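Side-chain contacts in polysaccharide deacetylase (Bacillus anthracis, PDB 2J13), which probably removes acetyl groups from amino sugars of the bacterial cell wall peptidoglycan, as a family 4 carbohydrate esterase: residues 38-43 with 156-161; 126-131 with 163-168. All coordinates share one frame; numbering follows the deposited sequence.

Contact 1 of 2, residues 38-43 with 156-161; sequences TDLLQK and GVFSER
Leu40 reaches out from helix 35-43 and divides its two methyls between Phe158 and Glu160. Leu40 CD1 comes to the edge of the Phe158 ring, near its plane, and stands 4.0 Å from Phe158 CE2. The other methyl, Leu40 CD2, lies against the aliphatic part of Glu160, 3.7 Å from Glu160 CG, where the two side chains cross at about a right angle. Leucine suits this place because its forked end can serve two neighbours at once. Phenylalanine offers a broad apolar ring, carried toward the helix by a first torsion of 67° that sets CG between the backbone N and the carbonyl carbon. The carbonyl oxygen Gly156 O also lies at the edge of that ring, in its plane. Glutamate works in two parts: CB and CG give Leu40 an apolar flank, while the extended chain, with CG anti to the backbone N (chi1 -166°), carries the carboxylate onward. There OE1 accepts a hydrogen bond from the backbone N of Thr14. Glu160 OE2 takes one from a water at 2.8 Å, and this water is in turn only weakly held by Lys43 NZ, so the polar link across the contact is slight. The aromatic side is filled in by Tyr37, which meets the Phe158 ring edge-to-face, and by His18 and Phe175. The contact thus joins helix 35-43 to the turn from strand 157-158 into helix 160-168, with strand 18-19 paired antiparallel to strand 157-158.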
# COMPACT_ATOMS: atom_id res chain seq x y z
N THR A 38 3.92 17.14 3.11
CA THR A 38 2.51 17.33 3.46
C THR A 38 1.71 18.03 2.36
O THR A 38 0.68 17.51 1.93
CB THR A 38 2.36 18.12 4.79
OG1 THR A 38 3.14 17.47 5.80
CG2 THR A 38 0.90 18.20 5.23
N ASP A 39 2.17 19.19 1.90
CA ASP A 39 1.39 19.89 0.88
C ASP A 39 1.52 19.24 -0.51
O ASP A 39 0.57 19.30 -1.29
CB ASP A 39 1.66 21.39 0.81
CG ASP A 39 0.40 22.19 0.39
OD1 ASP A 39 -0.70 21.59 0.25
OD2 ASP A 39 0.52 23.42 0.19
N LEU A 40 2.66 18.64 -0.83
CA LEU A 40 2.75 17.88 -2.11
C LEU A 40 1.68 16.79 -2.14
O LEU A 40 0.98 16.62 -3.15
CB LEU A 40 4.14 17.27 -2.34
CG LEU A 40 5.26 18.12 -2.96
CD1 LEU A 40 6.61 17.47 -2.84
CD2 LEU A 40 4.96 18.44 -4.44
N LEU A 41 1.54 16.06 -1.03
CA LEU A 41 0.53 14.99 -0.97
C LEU A 41 -0.89 15.53 -0.98
O LEU A 41 -1.76 15.06 -1.70
CB LEU A 41 0.75 14.11 0.28
CG LEU A 41 1.76 12.98 0.22
CD1 LEU A 41 3.17 13.44 -0.08
CD2 LEU A 41 1.73 12.19 1.55
N GLN A 42 -1.13 16.53 -0.15
CA GLN A 42 -2.43 17.17 -0.06
C GLN A 42 -3.00 17.63 -1.43
O GLN A 42 -4.15 17.34 -1.75
CB GLN A 42 -2.32 18.35 0.91
CG GLN A 42 -3.59 19.14 1.13
CD GLN A 42 -3.33 20.42 1.94
OE1 GLN A 42 -2.26 20.60 2.54
NE2 GLN A 42 -4.33 21.31 1.97
N LYS A 43 -2.18 18.31 -2.22
CA LYS A 43 -2.64 18.86 -3.51
C LYS A 43 -2.68 17.82 -4.64
O LYS A 43 -3.26 18.07 -5.71
CB LYS A 43 -1.74 20.00 -3.99
CG LYS A 43 -1.38 21.08 -2.96
CD LYS A 43 -0.51 22.14 -3.65
CE LYS A 43 0.73 22.55 -2.85
NZ LYS A 43 1.78 21.49 -2.72
N GLY A 156 8.95 4.25 -2.34
CA GLY A 156 8.42 5.50 -1.84
C GLY A 156 9.02 6.72 -2.55
O GLY A 156 8.99 7.83 -2.01
N VAL A 157 9.54 6.50 -3.76
CA VAL A 157 10.13 7.60 -4.53
C VAL A 157 9.05 8.31 -5.34
O VAL A 157 8.22 7.68 -6.06
CB VAL A 157 11.29 7.12 -5.40
CG1 VAL A 157 11.82 8.26 -6.30
CG2 VAL A 157 12.42 6.52 -4.51
N PHE A 158 9.08 9.63 -5.27
CA PHE A 158 8.10 10.47 -5.95
C PHE A 158 8.67 11.85 -6.30
O PHE A 158 9.68 12.28 -5.71
CB PHE A 158 6.84 10.66 -5.14
CG PHE A 158 7.04 11.46 -3.87
CD1 PHE A 158 7.58 10.85 -2.75
CD2 PHE A 158 6.71 12.79 -3.83
CE1 PHE A 158 7.80 11.57 -1.57
CE2 PHE A 158 6.92 13.52 -2.66
CZ PHE A 158 7.47 12.89 -1.54
N SER A 159 7.98 12.50 -7.23
CA SER A 159 8.11 13.95 -7.48
C SER A 159 6.73 14.56 -7.56
O SER A 159 5.73 13.87 -7.58
CB SER A 159 8.88 14.19 -8.77
OG SER A 159 8.16 13.63 -9.87
N GLU A 160 6.65 15.88 -7.61
CA GLU A 160 5.39 16.52 -7.93
C GLU A 160 4.76 15.94 -9.20
O GLU A 160 3.54 15.70 -9.25
CB GLU A 160 5.58 18.04 -8.09
CG GLU A 160 4.26 18.75 -8.07
CD GLU A 160 4.34 20.24 -8.41
OE1 GLU A 160 5.33 20.69 -9.05
OE2 GLU A 160 3.36 20.93 -8.04
N ARG A 161 5.58 15.74 -10.23
CA ARG A 161 5.08 15.21 -11.50
C ARG A 161 4.45 13.83 -11.34
O ARG A 161 3.33 13.61 -11.81
CB ARG A 161 6.18 15.15 -12.53
CG ARG A 161 5.64 14.84 -13.93
CD ARG A 161 6.67 14.35 -14.84
NE ARG A 161 6.17 14.42 -16.20
CZ ARG A 161 6.12 15.54 -16.90
NH1 ARG A 161 6.55 16.68 -16.36
NH2 ARG A 161 5.62 15.53 -18.13
O HOH W 1 1.64 20.42 -5.94

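Contact 2 of 2, residues 126-131 with 163-168; sequences EKLREE and LALTKE
Leu128 holds its CG anti to the backbone N (chi1 -178°), whereas Leu165 has its CG anti to the carbonyl carbon (chi1 -65°), and these settings bring the two branched ends together between their helices. The site is a helix-helix packing within the NodB homology domain of family 4 esterases, between helix 125-143 and helix 160-168. The short segments cross at -50° with their axes 10.9 Å apart at the closest, a spacing that branched aliphatic side chains can bridge. CD2 of Leu128 does most of the touching: it lies 4.0 Å from Leu165 CD1 and 4.2 Å from Leu165 CB, the side chains meeting at a slant. Both leucines are modelled in two conformers, so this fit belongs to one pair of alternatives. Thr166 approaches the same Leu128 methyl with its OG1, which is hydrogen-bonded to Thr162 O one helical turn back; a threonine can be buried here because its own helix satisfies its hydroxyl. At the exposed border the end of the Arg129 side chain swings in, its NH2 4.5 Å from CD2 of Leu165. Arg129 NH2 is also 4.5 Å from OE2 of Glu168, too far for a salt bridge, though the opposite charges may attract weakly. Arginine suits this edge because its length brings the guanidinium, rather than the stem, beside Leu165 while the residue stays in solvent. Phe120 adds an aromatic side chain against Leu128. Along helix 125-143 itself, Lys127 NZ donates to the anti side of Glu131 OE2 at 2.6 Å, and that oxygen is also hydrogen-bonded to Ser116 OG.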
# COMPACT_ATOMS: atom_id res chain seq x y z
N GLU A 126 4.70 7.98 -20.81
CA GLU A 126 4.15 6.80 -21.48
C GLU A 126 4.46 5.51 -20.67
O GLU A 126 3.59 4.65 -20.47
CB GLU A 126 4.71 6.75 -22.92
CG GLU A 126 6.27 7.00 -23.12
CD GLU A 126 6.80 8.52 -23.09
OE1 GLU A 126 6.13 9.46 -22.67
OE2 GLU A 126 7.95 8.74 -23.51
N LYS A 127 5.70 5.40 -20.21
CA LYS A 127 6.15 4.24 -19.45
C LYS A 127 5.47 4.21 -18.09
O LYS A 127 5.03 3.14 -17.64
CB LYS A 127 7.68 4.28 -19.27
CG LYS A 127 8.28 3.11 -18.55
CD LYS A 127 7.81 1.76 -19.10
CE LYS A 127 8.46 0.60 -18.36
NZ LYS A 127 7.65 -0.68 -18.45
N LEU A 128 5.36 5.35 -17.42
CA LEU A 128 4.66 5.36 -16.13
C LEU A 128 3.20 4.92 -16.29
O LEU A 128 2.67 4.14 -15.47
CB LEU A 128 4.72 6.73 -15.46
CG LEU A 128 4.04 6.76 -14.09
CD1 LEU A 128 4.69 5.73 -13.14
CD2 LEU A 128 4.03 8.15 -13.47
N ARG A 129 2.55 5.38 -17.35
CA ARG A 129 1.14 5.02 -17.57
C ARG A 129 1.06 3.53 -17.81
O ARG A 129 0.16 2.88 -17.27
CB ARG A 129 0.55 5.80 -18.77
CG ARG A 129 0.25 7.24 -18.41
CD ARG A 129 -0.69 7.95 -19.35
NE ARG A 129 -0.51 9.40 -19.20
CZ ARG A 129 0.36 10.13 -19.90
NH1 ARG A 129 1.14 9.56 -20.81
NH2 ARG A 129 0.45 11.43 -19.67
N GLU A 130 2.00 2.96 -18.55
CA GLU A 130 1.98 1.48 -18.82
C GLU A 130 2.26 0.71 -17.54
O GLU A 130 1.62 -0.31 -17.26
CB GLU A 130 3.01 1.11 -19.87
CG GLU A 130 2.62 1.69 -21.20
CD GLU A 130 3.69 1.64 -22.29
OE1 GLU A 130 4.87 1.36 -22.00
OE2 GLU A 130 3.30 1.89 -23.46
N GLU A 131 3.21 1.21 -16.74
CA GLU A 131 3.58 0.56 -15.48
C GLU A 131 2.39 0.45 -14.53
O GLU A 131 2.28 -0.58 -13.83
CB GLU A 131 4.73 1.33 -14.80
CG GLU A 131 6.10 1.10 -15.46
CD GLU A 131 6.70 -0.22 -15.08
OE1 GLU A 131 6.45 -0.69 -13.95
OE2 GLU A 131 7.42 -0.81 -15.90
N LEU A 163 3.32 12.20 -8.64
CA LEU A 163 2.11 12.31 -7.85
C LEU A 163 0.95 12.80 -8.68
O LEU A 163 -0.12 12.21 -8.69
CB LEU A 163 2.34 13.25 -6.65
CG LEU A 163 3.34 12.79 -5.62
CD1 LEU A 163 3.60 13.90 -4.57
CD2 LEU A 163 2.89 11.46 -4.93
N ALA A 164 1.17 13.88 -9.43
CA ALA A 164 0.10 14.46 -10.22
C ALA A 164 -0.36 13.53 -11.38
O ALA A 164 -1.53 13.42 -11.63
CB ALA A 164 0.51 15.85 -10.75
N LEU A 165 0.58 12.86 -12.03
CA LEU A 165 0.25 11.92 -13.12
C LEU A 165 -0.53 10.73 -12.59
O LEU A 165 -1.49 10.26 -13.21
CB LEU A 165 1.52 11.44 -13.82
CG LEU A 165 2.36 12.47 -14.59
CD1 LEU A 165 3.61 11.82 -15.12
CD2 LEU A 165 1.56 13.12 -15.70
N THR A 166 -0.13 10.25 -11.42
CA THR A 166 -0.84 9.13 -10.78
C THR A 166 -2.29 9.50 -10.43
O THR A 166 -3.20 8.75 -10.72
CB THR A 166 -0.03 8.66 -9.54
OG1 THR A 166 1.29 8.25 -9.99
CG2 THR A 166 -0.76 7.50 -8.78
N LYS A 167 -2.50 10.67 -9.81
CA LYS A 167 -3.84 11.17 -9.52
C LYS A 167 -4.69 11.36 -10.78
O LYS A 167 -5.87 11.03 -10.80
CB LYS A 167 -3.76 12.50 -8.77
CG LYS A 167 -5.07 13.20 -8.51
CD LYS A 167 -4.79 14.54 -7.81
CE LYS A 167 -5.93 15.53 -7.89
NZ LYS A 167 -5.52 16.80 -7.16
N GLU A 168 -4.07 11.91 -11.81
CA GLU A 168 -4.76 12.16 -13.08
C GLU A 168 -5.27 10.86 -13.68
O GLU A 168 -6.34 10.85 -14.32
CB GLU A 168 -3.76 12.84 -14.01
CG GLU A 168 -4.23 13.25 -15.39
CD GLU A 168 -3.04 13.71 -16.25
OE1 GLU A 168 -2.14 14.41 -15.71
OE2 GLU A 168 -2.98 13.35 -17.46

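In the fold
Helix 160-168 is common to both: contact 1 uses its first turn and the strand before it, contact 2 the turns that follow. Their centres are 13 Å apart, and they touch directly. Leu163 CD1 lies 3.4 Å from Phe158 CD2, and Lys167 NZ is 3.0 Å from Lys43 O, to which it is hydrogen-bonded, so the helix is fastened to helix 35-43 as well as to helix 125-143. The side chains of Phe158 and Leu128 are each about 13 Å from a bound zinc ion, not necessarily the same one. Zinc is seen at His113 with His117 and at Asp56 with His234; both contacts are packing outside those ligands.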